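Local coordinates for UPF0311 protein RPA1785 (Rhodopseudomonas palustris, PDB 3C5O) that is of unknown function but folds as a closed antiparallel beta-barrel of the AOC-barrel clan and packs with three further copies of itself, at residues Y74-E77 / V83-V86; E46-Q51 / P126-L131; P64-E69 / K101-E106; I68-K73 / I113-R118. All blocks are in the same frame, centred on the assembly; numbering follows the deposited sequence. Where two conformers were deposited one is given.

How the contacts relate
From the N terminus, the chain reaches 46-51 at the start of strand 48-62, whose contact with 126-131 closes last, so contact 2 makes the widest loop and encloses the other three. Segments 64-69 and 68-73 then open contacts 3 and 4 from the start of strand 68-78 and the loop before it, sharing Ile68 and Glu69. Between them and their partners lies contact 1, the beta hairpin of strands 68-78 and 83-93 and the innermost closure. Contact 3 closes next at helix 96-103, then contact 4 at strand 114-122, so these two cross rather than nest. Contacts 1 and 2 touch near one end of the barrel; contact 3 lies on the opposite side of the chain's centre, and contact 4 joins next-but-one strands close to that centre.

Contact 1: residues Y74-E77 / V83-V86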
loop_
_atom_site.group_PDB
_atom_site.type_symbol
_atom_site.label_atom_id
_atom_site.label_comp_id
_atom_site.label_asym_id
_atom_site.label_seq_id
_atom_site.Cartn_x
_atom_site.Cartn_y
_atom_site.Cartn_z
ATOM N N TYR B 74 -13.388 4.834 3.712
ATOM C CA TYR B 74 -14.497 5.275 4.525
ATOM C C TYR B 74 -15.081 4.084 5.273
ATOM O O TYR B 74 -14.493 2.996 5.281
ATOM C CB TYR B 74 -15.560 5.937 3.644
ATOM C CG TYR B 74 -16.047 5.104 2.471
ATOM C CD1 TYR B 74 -17.295 4.479 2.492
ATOM C CD2 TYR B 74 -15.264 4.962 1.320
ATOM C CE1 TYR B 74 -17.756 3.729 1.389
ATOM C CE2 TYR B 74 -15.712 4.223 0.220
ATOM C CZ TYR B 74 -16.960 3.615 0.263
ATOM O OH TYR B 74 -17.395 2.901 -0.842
ATOM N N ALA B 75 -16.245 4.277 5.889
ATOM C CA ALA B 75 -16.845 3.223 6.685
ATOM C C ALA B 75 -18.348 3.309 6.575
ATOM O O ALA B 75 -18.904 4.378 6.272
ATOM C CB ALA B 75 -16.412 3.335 8.128
ATOM N N PHE B 76 -19.019 2.185 6.805
ATOM C CA PHE B 76 -20.450 2.238 7.041
ATOM C C PHE B 76 -20.845 1.466 8.279
ATOM O O PHE B 76 -20.136 0.557 8.721
ATOM C CB PHE B 76 -21.269 1.834 5.799
ATOM C CG PHE B 76 -21.110 0.400 5.362
ATOM C CD1 PHE B 76 -21.907 -0.621 5.922
ATOM C CD2 PHE B 76 -20.225 0.068 4.336
ATOM C CE1 PHE B 76 -21.788 -1.953 5.494
ATOM C CE2 PHE B 76 -20.104 -1.250 3.876
ATOM C CZ PHE B 76 -20.889 -2.272 4.458
ATOM N N GLU B 77 -21.969 1.872 8.853
ATOM C CA GLU B 77 -22.572 1.172 9.959
ATOM C C GLU B 77 -23.948 0.597 9.581
ATOM O O GLU B 77 -24.824 1.319 9.098
ATOM C CB GLU B 77 -22.703 2.095 11.167
ATOM C CG GLU B 77 -23.146 1.354 12.401
ATOM C CD GLU B 77 -23.175 2.219 13.652
ATOM O OE1 GLU B 77 -23.234 3.471 13.520
ATOM O OE2 GLU B 77 -23.153 1.633 14.776
ATOM N N VAL B 83 -19.894 -2.078 12.214
ATOM C CA VAL B 83 -19.126 -1.018 11.585
ATOM C C VAL B 83 -18.215 -1.697 10.593
ATOM O O VAL B 83 -17.476 -2.597 10.950
ATOM C CB VAL B 83 -18.317 -0.201 12.621
ATOM C CG1 VAL B 83 -17.412 0.805 11.942
ATOM C CG2 VAL B 83 -19.285 0.502 13.577
ATOM N N VAL B 84 -18.309 -1.277 9.340
ATOM C CA VAL B 84 -17.536 -1.859 8.240
ATOM C C VAL B 84 -16.670 -0.786 7.623
ATOM O O VAL B 84 -17.167 0.229 7.124
ATOM C CB VAL B 84 -18.436 -2.500 7.125
ATOM C CG1 VAL B 84 -17.577 -3.258 6.116
ATOM C CG2 VAL B 84 -19.491 -3.471 7.747
ATOM N N TYR B 85 -15.361 -1.011 7.695
ATOM C CA TYR B 85 -14.365 -0.166 7.033
ATOM C C TYR B 85 -14.223 -0.571 5.556
ATOM O O TYR B 85 -14.092 -1.755 5.235
ATOM C CB TYR B 85 -13.057 -0.280 7.816
ATOM C CG TYR B 85 -11.810 0.177 7.085
ATOM C CD1 TYR B 85 -11.701 1.472 6.571
ATOM C CD2 TYR B 85 -10.723 -0.684 6.943
ATOM C CE1 TYR B 85 -10.559 1.874 5.876
ATOM C CE2 TYR B 85 -9.591 -0.289 6.285
ATOM C CZ TYR B 85 -9.505 0.980 5.751
ATOM O OH TYR B 85 -8.337 1.340 5.103
ATOM N N VAL B 86 -14.318 0.412 4.664
ATOM C CA VAL B 86 -14.243 0.198 3.218
ATOM C C VAL B 86 -12.989 0.832 2.632
ATOM O O VAL B 86 -12.696 1.992 2.864
ATOM C CB VAL B 86 -15.458 0.753 2.446
ATOM C CG1 VAL B 86 -15.402 0.330 0.955
ATOM C CG2 VAL B 86 -16.775 0.304 3.083
#
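Tyr74-Glu77 and Val83-Val86 form an antiparallel beta hairpin in the wall of the closed barrel, with residues 79-82 as its turn. Two hydrogen-bonded pairs, Tyr74 with Val86 and Phe76 with Val84, each carry two backbone bonds; Val84 N to Phe76 O is 2.7 Å long and nearly straight at 172°. Ala75 with Tyr85, and Glu77 with Val83, are the non-hydrogen-bonded pairs, and their side chains leave by the other face, where Tyr85 meets Phe59 of the second subunit. On the inner face each aromatic ring lies over the valine opposite. Val86 CB sits above the centre of the Tyr74 ring, 3.9 Å from its centroid. Phe76 turns its CG between the backbone N and carbonyl carbon (chi1 65°), which lays the ring alongside Val84, whose CB stands over the face toward the rim, in a CH-pi contact. Ile48 and Val43 also pack on Phe76. An alanine at Phe76 is likely to leave Val84 CB without its ring face and open a gap between the two valines and Ile48. Val86 touches the same ring, its CG2 3.7 Å from Phe76 CD2.

Contact 2: residues E46-Q51 / P126-L131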
loop_
_atom_site.group_PDB
_atom_site.type_symbol
_atom_site.label_atom_id
_atom_site.label_comp_id
_atom_site.label_asym_id
_atom_site.label_seq_id
_atom_site.Cartn_x
_atom_site.Cartn_y
_atom_site.Cartn_z
ATOM N N GLU B 46 -29.884 -7.288 -0.050
ATOM C CA GLU B 46 -30.615 -8.270 0.773
ATOM C C GLU B 46 -29.809 -8.561 2.022
ATOM O O GLU B 46 -28.645 -8.952 1.940
ATOM C CB GLU B 46 -30.813 -9.596 0.039
ATOM C CG GLU B 46 -31.719 -9.567 -1.158
ATOM C CD GLU B 46 -32.251 -10.956 -1.487
ATOM O OE1 GLU B 46 -31.998 -11.897 -0.688
ATOM O OE2 GLU B 46 -32.930 -11.102 -2.537
ATOM N N GLY B 47 -30.422 -8.381 3.182
ATOM C CA GLY B 47 -29.726 -8.669 4.445
ATOM C C GLY B 47 -28.527 -7.783 4.708
ATOM O O GLY B 47 -27.577 -8.178 5.402
ATOM N N ILE B 48 -28.558 -6.585 4.136
ATOM C CA ILE B 48 -27.610 -5.536 4.524
ATOM C C ILE B 48 -28.223 -4.164 4.295
ATOM O O ILE B 48 -28.700 -3.865 3.208
ATOM C CB ILE B 48 -26.223 -5.710 3.859
ATOM C CG1 ILE B 48 -25.219 -4.695 4.416
ATOM C CG2 ILE B 48 -26.346 -5.724 2.341
ATOM C CD1 ILE B 48 -23.773 -5.055 4.138
ATOM N N SER B 49 -28.258 -3.363 5.354
ATOM C CA SER B 49 -28.792 -2.018 5.286
ATOM C C SER B 49 -27.981 -1.119 6.195
ATOM O O SER B 49 -27.974 -1.298 7.413
ATOM C CB SER B 49 -30.261 -1.993 5.679
ATOM O OG SER B 49 -30.659 -0.668 5.962
ATOM N N GLY B 50 -27.296 -0.154 5.604
ATOM C CA GLY B 50 -26.357 0.643 6.356
ATOM C C GLY B 50 -26.335 2.097 5.978
ATOM O O GLY B 50 -26.949 2.515 5.010
ATOM N N GLN B 51 -25.620 2.875 6.767
ATOM C CA GLN B 51 -25.475 4.289 6.531
ATOM C C GLN B 51 -23.966 4.514 6.410
ATOM O O GLN B 51 -23.206 4.016 7.244
ATOM C CB GLN B 51 -26.055 5.034 7.739
ATOM C CG GLN B 51 -26.883 6.297 7.455
ATOM C CD GLN B 51 -28.086 6.072 6.533
ATOM O OE1 GLN B 51 -28.741 5.023 6.548
ATOM N NE2 GLN B 51 -28.371 7.076 5.715
ATOM N N PRO B 126 -20.037 -10.485 13.761
ATOM C CA PRO B 126 -20.208 -11.886 13.366
ATOM C C PRO B 126 -21.021 -12.132 12.108
ATOM O O PRO B 126 -20.766 -13.126 11.439
ATOM C CB PRO B 126 -20.915 -12.512 14.584
ATOM C CG PRO B 126 -20.475 -11.695 15.699
ATOM C CD PRO B 126 -20.391 -10.285 15.179
ATOM N N ASN B 127 -21.985 -11.255 11.799
ATOM C CA ASN B 127 -22.969 -11.501 10.737
ATOM C C ASN B 127 -22.413 -11.067 9.405
ATOM O O ASN B 127 -22.949 -11.439 8.360
ATOM C CB ASN B 127 -24.281 -10.744 11.022
ATOM C CG ASN B 127 -25.421 -11.098 10.045
ATOM O OD1 ASN B 127 -26.152 -10.213 9.581
ATOM N ND2 ASN B 127 -25.590 -12.385 9.750
ATOM N N TYR B 128 -21.342 -10.270 9.454
ATOM C CA TYR B 128 -20.751 -9.664 8.261
ATOM C C TYR B 128 -19.328 -10.130 8.030
ATOM O O TYR B 128 -18.599 -9.567 7.225
ATOM C CB TYR B 128 -20.829 -8.129 8.336
ATOM C CG TYR B 128 -22.254 -7.660 8.433
ATOM C CD1 TYR B 128 -22.858 -7.446 9.679
ATOM C CD2 TYR B 128 -23.028 -7.508 7.297
ATOM C CE1 TYR B 128 -24.176 -7.037 9.770
ATOM C CE2 TYR B 128 -24.351 -7.117 7.387
ATOM C CZ TYR B 128 -24.915 -6.874 8.620
ATOM O OH TYR B 128 -26.237 -6.475 8.695
ATOM N N GLN B 129 -18.965 -11.176 8.746
ATOM C CA GLN B 129 -17.678 -11.840 8.633
ATOM C C GLN B 129 -17.387 -12.247 7.193
ATOM O O GLN B 129 -16.247 -12.163 6.739
ATOM C CB GLN B 129 -17.695 -13.088 9.540
ATOM C CG GLN B 129 -16.493 -13.297 10.451
ATOM C CD GLN B 129 -16.221 -12.128 11.398
ATOM O OE1 GLN B 129 -16.174 -10.980 10.972
ATOM N NE2 GLN B 129 -16.015 -12.437 12.709
ATOM N N TRP B 130 -18.424 -12.678 6.478
ATOM C CA TRP B 130 -18.284 -13.073 5.072
ATOM C C TRP B 130 -17.686 -11.971 4.186
ATOM O O TRP B 130 -17.136 -12.269 3.137
ATOM C CB TRP B 130 -19.622 -13.565 4.487
ATOM C CG TRP B 130 -20.726 -12.507 4.410
ATOM C CD1 TRP B 130 -21.505 -12.061 5.447
ATOM C CD2 TRP B 130 -21.168 -11.790 3.246
ATOM N NE1 TRP B 130 -22.390 -11.110 4.998
ATOM C CE2 TRP B 130 -22.203 -10.921 3.657
ATOM C CE3 TRP B 130 -20.799 -11.805 1.896
ATOM C CZ2 TRP B 130 -22.870 -10.074 2.773
ATOM C CZ3 TRP B 130 -21.467 -10.948 1.014
ATOM C CH2 TRP B 130 -22.490 -10.102 1.459
ATOM N N LEU B 131 -17.808 -10.708 4.604
ATOM C CA LEU B 131 -17.299 -9.580 3.818
ATOM C C LEU B 131 -15.768 -9.602 3.648
ATOM O O LEU B 131 -15.233 -9.015 2.705
ATOM C CB LEU B 131 -17.766 -8.233 4.395
ATOM C CG LEU B 131 -19.273 -7.928 4.317
ATOM C CD1 LEU B 131 -19.537 -6.536 4.840
ATOM C CD2 LEU B 131 -19.807 -8.045 2.900
HETATM O O HOH W 1 -28.141 -5.182 7.761
#
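Ile48 and Tyr128 have CA atoms 8.8 Å apart, and no direct hydrogen bond joins the two backbones: 46-51 turns at Gly47 (positive phi, 64°) into strand 48-62, while 126-131 is a loop running into a 3-10 segment, with Leu131 N bonded to Tyr128 O at 3.0 Å. This loop packs at an end of the antiparallel barrel, and the side chains make the contact. Ile48 holds CG1 anti to its N (chi1 -173°) and extends on to CD1, so that both carbons approach one corner of the tyrosine ring; CD1 lies 3.9 Å from Tyr128 CE2, and CG1 is equally near. The approach is oblique. Gly47 O comes beside the same corner, also 3.9 Å from Tyr128 CE2. Around this pair, Phe13 and Phe76 press on Ile48, and His125 meets the Tyr128 ring edge-to-face. Past the ring, the polar end reaches strand 48-62 through one water, which accepts from Ser49 N at 3.0 Å and donates to Tyr128 OH at a short 2.5 Å. The hydroxyl is also hydrogen-bonded to Asp80 OD1, in the turn between strands 68-78 and 83-93. One tyrosine thus pins the loop between strands 114-122 and 136-142 to the start of strand 48-62 and to the neighbouring hairpin turn. The chemistry is divided along its side chain: the ring packs on the isoleucine along one side, and the buried hydroxyl is satisfied by Asp80 and a single water.

Contact 3: residues P64-E69 / K101-E106; sequences PNELIE and KLKRGE
The ionic link between Glu66 and Lys103 is the whole of the direct contact here, tying the last turn of helix 96-103 to the loop that leads into barrel strand 68-78, at the protein surface. Lys103 runs out extended beyond CG, and NZ meets Glu66 OE2 at 3.1 Å on its syn lone pair, the two side chains crossing at about a right angle. The other carboxylate oxygen, OE1, makes a salt bridge to Arg100 NE, so the acid is shared by two bases of one helix. A second ionic pair lies within 101-106: Arg104 NE reaches Glu106 OE2 at 2.7 Å, in the guanidinium plane but from above the carboxylate. Turns shape both ends. The Asn65 side chain, through OD1, accepts from Leu67 N, an Asx turn around Glu66, which has positive phi. Backbone bonds close the helix in a Schellman motif at Gly105, with Glu106 N bonded to Lys101 O and Gly105 N to Leu102 O. A glutamine at Glu66 would probably cost Lys103 and Arg100 the shared negative charge and weaken the hold on both. With a single acid set between two bases, the attachment is electrostatic, and it probably relies on the carboxylate staying ionised.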
loop_
_atom_site.group_PDB
_atom_site.type_symbol
_atom_site.label_atom_id
_atom_site.label_comp_id
_atom_site.label_asym_id
_atom_site.label_seq_id
_atom_site.Cartn_x
_atom_site.Cartn_y
_atom_site.Cartn_z
ATOM N N PRO B 64 -2.133 11.627 -17.159
ATOM C CA PRO B 64 -2.194 12.606 -18.241
ATOM C C PRO B 64 -3.187 12.242 -19.351
ATOM O O PRO B 64 -3.626 13.132 -20.069
ATOM C CB PRO B 64 -0.742 12.660 -18.775
ATOM C CG PRO B 64 0.105 12.058 -17.713
ATOM C CD PRO B 64 -0.797 11.010 -17.071
ATOM N N ASN B 65 -3.552 10.963 -19.484
ATOM C CA ASN B 65 -4.620 10.575 -20.415
ATOM C C ASN B 65 -6.032 10.670 -19.803
ATOM O O ASN B 65 -7.005 10.253 -20.425
ATOM C CB ASN B 65 -4.371 9.168 -20.980
ATOM C CG ASN B 65 -4.545 8.070 -19.936
ATOM O OD1 ASN B 65 -4.769 8.345 -18.762
ATOM N ND2 ASN B 65 -4.442 6.818 -20.366
ATOM N N GLU B 66 -6.132 11.185 -18.574
ATOM C CA GLU B 66 -7.415 11.470 -17.921
ATOM C C GLU B 66 -8.075 10.273 -17.238
ATOM O O GLU B 66 -9.136 10.419 -16.642
ATOM C CB GLU B 66 -8.397 12.160 -18.853
ATOM C CG GLU B 66 -7.854 13.467 -19.443
ATOM C CD GLU B 66 -8.483 14.693 -18.812
ATOM O OE1 GLU B 66 -8.833 15.598 -19.602
ATOM O OE2 GLU B 66 -8.654 14.749 -17.558
ATOM N N LEU B 67 -7.444 9.107 -17.350
ATOM C CA LEU B 67 -7.721 7.968 -16.491
ATOM C C LEU B 67 -7.673 8.455 -15.043
ATOM O O LEU B 67 -6.788 9.228 -14.675
ATOM C CB LEU B 67 -6.646 6.902 -16.725
ATOM C CG LEU B 67 -6.634 5.449 -16.199
ATOM C CD1 LEU B 67 -6.782 5.330 -14.697
ATOM C CD2 LEU B 67 -7.607 4.584 -16.947
ATOM N N ILE B 68 -8.643 8.039 -14.236
ATOM C CA ILE B 68 -8.623 8.348 -12.809
ATOM C C ILE B 68 -8.429 7.082 -11.998
ATOM O O ILE B 68 -9.182 6.131 -12.157
ATOM C CB ILE B 68 -9.894 9.061 -12.362
ATOM C CG1 ILE B 68 -10.055 10.367 -13.152
ATOM C CG2 ILE B 68 -9.821 9.367 -10.872
ATOM C CD1 ILE B 68 -11.339 11.117 -12.833
ATOM N N GLU B 69 -7.376 7.090 -11.170
ATOM C CA GLU B 69 -7.074 6.057 -10.202
ATOM C C GLU B 69 -7.803 6.425 -8.911
ATOM O O GLU B 69 -7.591 7.507 -8.374
ATOM C CB GLU B 69 -5.561 5.969 -9.978
ATOM C CG GLU B 69 -4.769 5.486 -11.206
ATOM C CD GLU B 69 -3.247 5.503 -10.988
ATOM O OE1 GLU B 69 -2.488 5.297 -11.962
ATOM O OE2 GLU B 69 -2.791 5.715 -9.837
ATOM N N LYS B 101 -16.942 16.191 -19.390
ATOM C CA LYS B 101 -18.328 16.409 -18.959
ATOM C C LYS B 101 -18.497 16.106 -17.473
ATOM O O LYS B 101 -19.104 16.889 -16.747
ATOM C CB LYS B 101 -19.293 15.511 -19.744
ATOM C CG LYS B 101 -20.337 16.205 -20.618
ATOM C CD LYS B 101 -21.504 15.233 -20.856
ATOM C CE LYS B 101 -22.771 15.892 -21.403
ATOM N NZ LYS B 101 -22.875 15.755 -22.882
ATOM N N LEU B 102 -17.967 14.964 -17.024
ATOM C CA LEU B 102 -18.087 14.557 -15.616
ATOM C C LEU B 102 -17.387 15.538 -14.678
ATOM O O LEU B 102 -17.925 15.879 -13.622
ATOM C CB LEU B 102 -17.566 13.130 -15.371
ATOM C CG LEU B 102 -18.413 11.921 -15.782
ATOM C CD1 LEU B 102 -17.671 10.631 -15.482
ATOM C CD2 LEU B 102 -19.788 11.933 -15.115
ATOM N N LYS B 103 -16.192 15.981 -15.072
ATOM C CA LYS B 103 -15.445 16.985 -14.329
ATOM C C LYS B 103 -16.278 18.257 -14.111
ATOM O O LYS B 103 -16.225 18.867 -13.039
ATOM C CB LYS B 103 -14.141 17.332 -15.058
ATOM C CG LYS B 103 -12.865 16.830 -14.397
ATOM C CD LYS B 103 -11.654 17.274 -15.212
ATOM C CE LYS B 103 -10.347 16.820 -14.587
ATOM N NZ LYS B 103 -9.201 17.002 -15.541
ATOM N N ARG B 104 -17.051 18.644 -15.119
ATOM C CA ARG B 104 -17.874 19.849 -15.026
ATOM C C ARG B 104 -19.219 19.611 -14.330
ATOM O O ARG B 104 -20.068 20.506 -14.291
ATOM C CB ARG B 104 -18.091 20.454 -16.413
ATOM C CG ARG B 104 -16.814 20.896 -17.103
ATOM C CD ARG B 104 -17.129 21.674 -18.363
ATOM N NE ARG B 104 -17.875 20.871 -19.328
ATOM C CZ ARG B 104 -17.349 20.276 -20.399
ATOM N NH1 ARG B 104 -18.135 19.570 -21.205
ATOM N NH2 ARG B 104 -16.048 20.382 -20.671
ATOM N N GLY B 105 -19.408 18.404 -13.805
ATOM C CA GLY B 105 -20.640 18.032 -13.109
ATOM C C GLY B 105 -21.827 17.796 -14.031
ATOM O O GLY B 105 -22.975 17.746 -13.574
ATOM N N GLU B 106 -21.553 17.657 -15.330
ATOM C CA GLU B 106 -22.598 17.429 -16.325
ATOM C C GLU B 106 -22.985 15.948 -16.358
ATOM O O GLU B 106 -22.111 15.085 -16.358
ATOM C CB GLU B 106 -22.145 17.922 -17.713
ATOM C CG GLU B 106 -21.895 19.438 -17.783
ATOM C CD GLU B 106 -21.344 19.924 -19.138
ATOM O OE1 GLU B 106 -21.673 19.324 -20.196
ATOM O OE2 GLU B 106 -20.598 20.935 -19.144
#

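Contact 4: residues I68-K73 / I113-R118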
loop_
_atom_site.group_PDB
_atom_site.type_symbol
_atom_site.label_atom_id
_atom_site.label_comp_id
_atom_site.label_asym_id
_atom_site.label_seq_id
_atom_site.Cartn_x
_atom_site.Cartn_y
_atom_site.Cartn_z
ATOM N N ILE B 68 -8.643 8.039 -14.236
ATOM C CA ILE B 68 -8.623 8.348 -12.809
ATOM C C ILE B 68 -8.429 7.082 -11.998
ATOM O O ILE B 68 -9.182 6.131 -12.157
ATOM C CB ILE B 68 -9.894 9.061 -12.362
ATOM C CG1 ILE B 68 -10.055 10.367 -13.152
ATOM C CG2 ILE B 68 -9.821 9.367 -10.872
ATOM C CD1 ILE B 68 -11.339 11.117 -12.833
ATOM N N GLU B 69 -7.376 7.090 -11.170
ATOM C CA GLU B 69 -7.074 6.057 -10.202
ATOM C C GLU B 69 -7.803 6.425 -8.911
ATOM O O GLU B 69 -7.591 7.507 -8.374
ATOM C CB GLU B 69 -5.561 5.969 -9.978
ATOM C CG GLU B 69 -4.769 5.486 -11.206
ATOM C CD GLU B 69 -3.247 5.503 -10.988
ATOM O OE1 GLU B 69 -2.488 5.297 -11.962
ATOM O OE2 GLU B 69 -2.791 5.715 -9.837
ATOM N N LEU B 70 -8.697 5.547 -8.439
ATOM C CA LEU B 70 -9.463 5.850 -7.253
ATOM C C LEU B 70 -8.909 5.066 -6.082
ATOM O O LEU B 70 -8.416 3.954 -6.238
ATOM C CB LEU B 70 -10.926 5.450 -7.428
ATOM C CG LEU B 70 -11.475 5.389 -8.849
ATOM C CD1 LEU B 70 -12.609 4.416 -8.796
ATOM C CD2 LEU B 70 -11.921 6.734 -9.305
ATOM N N GLU B 71 -9.033 5.651 -4.904
ATOM C CA GLU B 71 -8.557 5.031 -3.672
ATOM C C GLU B 71 -9.341 5.668 -2.554
ATOM O O GLU B 71 -8.926 6.657 -1.993
ATOM C CB GLU B 71 -7.055 5.261 -3.536
ATOM C CG GLU B 71 -6.393 4.639 -2.350
ATOM C CD GLU B 71 -4.910 4.438 -2.613
ATOM O OE1 GLU B 71 -4.141 5.455 -2.719
ATOM O OE2 GLU B 71 -4.533 3.253 -2.769
ATOM N N ALA B 72 -10.524 5.132 -2.288
ATOM C CA ALA B 72 -11.421 5.709 -1.300
ATOM C C ALA B 72 -11.384 4.896 0.003
ATOM O O ALA B 72 -11.384 3.676 -0.033
ATOM C CB ALA B 72 -12.842 5.751 -1.855
ATOM N N LYS B 73 -11.354 5.597 1.140
ATOM C CA LYS B 73 -11.362 4.974 2.442
ATOM C C LYS B 73 -12.436 5.644 3.265
ATOM O O LYS B 73 -12.440 6.847 3.441
ATOM C CB LYS B 73 -10.000 5.103 3.104
ATOM C CG LYS B 73 -8.917 4.353 2.360
ATOM C CD LYS B 73 -7.551 4.485 2.993
ATOM C CE LYS B 73 -6.526 3.840 2.041
ATOM N NZ LYS B 73 -5.247 3.493 2.716
ATOM N N ILE B 113 -19.221 5.061 -19.524
ATOM C CA ILE B 113 -18.051 5.263 -18.698
ATOM C C ILE B 113 -17.644 3.944 -18.070
ATOM O O ILE B 113 -18.472 3.254 -17.470
ATOM C CB ILE B 113 -18.297 6.338 -17.605
ATOM C CG1 ILE B 113 -18.647 7.705 -18.229
ATOM C CG2 ILE B 113 -17.094 6.455 -16.660
ATOM C CD1 ILE B 113 -17.618 8.273 -19.180
ATOM N N TYR B 114 -16.370 3.587 -18.242
ATOM C CA TYR B 114 -15.805 2.426 -17.575
ATOM C C TYR B 114 -15.471 2.842 -16.161
ATOM O O TYR B 114 -14.616 3.704 -15.953
ATOM C CB TYR B 114 -14.553 1.919 -18.310
ATOM C CG TYR B 114 -14.011 0.633 -17.707
ATOM C CD1 TYR B 114 -14.503 -0.611 -18.116
ATOM C CD2 TYR B 114 -13.000 0.662 -16.732
ATOM C CE1 TYR B 114 -14.007 -1.794 -17.565
ATOM C CE2 TYR B 114 -12.500 -0.504 -16.180
ATOM C CZ TYR B 114 -13.009 -1.724 -16.592
ATOM O OH TYR B 114 -12.512 -2.872 -16.050
ATOM N N PHE B 115 -16.150 2.254 -15.181
ATOM C CA PHE B 115 -15.959 2.654 -13.805
ATOM C C PHE B 115 -16.075 1.455 -12.881
ATOM O O PHE B 115 -17.186 1.103 -12.432
ATOM C CB PHE B 115 -16.942 3.777 -13.454
ATOM C CG PHE B 115 -16.730 4.398 -12.103
ATOM C CD1 PHE B 115 -17.614 5.370 -11.640
ATOM C CD2 PHE B 115 -15.681 4.003 -11.277
ATOM C CE1 PHE B 115 -17.461 5.956 -10.378
ATOM C CE2 PHE B 115 -15.512 4.580 -9.983
ATOM C CZ PHE B 115 -16.408 5.560 -9.536
ATOM N N ARG B 116 -14.920 0.838 -12.603
ATOM C CA ARG B 116 -14.843 -0.435 -11.912
ATOM C C ARG B 116 -13.794 -0.378 -10.817
ATOM O O ARG B 116 -12.729 0.259 -10.970
ATOM C CB ARG B 116 -14.561 -1.606 -12.874
ATOM C CG ARG B 116 -15.384 -1.598 -14.211
ATOM C CD ARG B 116 -16.844 -2.118 -14.116
ATOM N NE ARG B 116 -17.475 -2.098 -15.455
ATOM C CZ ARG B 116 -18.115 -1.051 -15.981
ATOM N NH1 ARG B 116 -18.265 0.051 -15.288
ATOM N NH2 ARG B 116 -18.651 -1.104 -17.195
ATOM N N THR B 117 -14.103 -1.046 -9.708
ATOM C CA THR B 117 -13.273 -0.991 -8.532
ATOM C C THR B 117 -13.222 -2.344 -7.842
ATOM O O THR B 117 -14.002 -3.256 -8.151
ATOM C CB THR B 117 -13.849 -0.015 -7.477
ATOM O OG1 THR B 117 -14.949 -0.651 -6.821
ATOM C CG2 THR B 117 -14.337 1.272 -8.086
ATOM N N ARG B 118 -12.306 -2.464 -6.886
ATOM C CA ARG B 118 -12.294 -3.633 -6.005
ATOM C C ARG B 118 -12.506 -3.130 -4.586
ATOM O O ARG B 118 -11.594 -2.567 -4.007
ATOM C CB ARG B 118 -10.983 -4.391 -6.097
ATOM C CG ARG B 118 -11.036 -5.666 -5.296
ATOM C CD ARG B 118 -9.737 -5.948 -4.594
ATOM N NE ARG B 118 -9.995 -6.748 -3.404
ATOM C CZ ARG B 118 -9.057 -7.308 -2.654
ATOM N NH1 ARG B 118 -7.774 -7.195 -2.982
ATOM N NH2 ARG B 118 -9.411 -8.016 -1.593
#
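Phe115 carries its CG anti to the backbone N (chi1 -173°), which turns the ring over the inner side of strand 83-93 of the antiparallel beta-barrel toward Leu70, while Thr117 sets CG2 anti to its carbonyl carbon, facing the same leucine. The strands concerned, 68-78 and 114-122, are not neighbours in the sheet: strand 83-93 runs between them, bonding to Leu70 through Gly90, so the contact is one of side chains meeting over that strand. Leu70 CD1 comes to the edge of the Phe115 ring, near its plane, at CE2; the modelled separation is too short to be real, so the placing of CD1 and the exact fit are doubtful. All three residues are buried. From strand 83-93, Arg92 makes a cation-pi contact with the Phe115 ring and Asn88 OD1 is hydrogen-bonded to Thr117 OG1, leaving the methyl group to the leucine. Leu70 also packs on Asp58 and Gln60. The flanking Tyr114 and Arg116 on the other face both hydrogen-bond to the third subunit, another copy of the protein, and Arg116 CG lies 3.4 Å above the plane of the Tyr114 ring. As modelled, Leu70 CD1 lies 3.7 Å from Thr117 CG2, methyl against methyl.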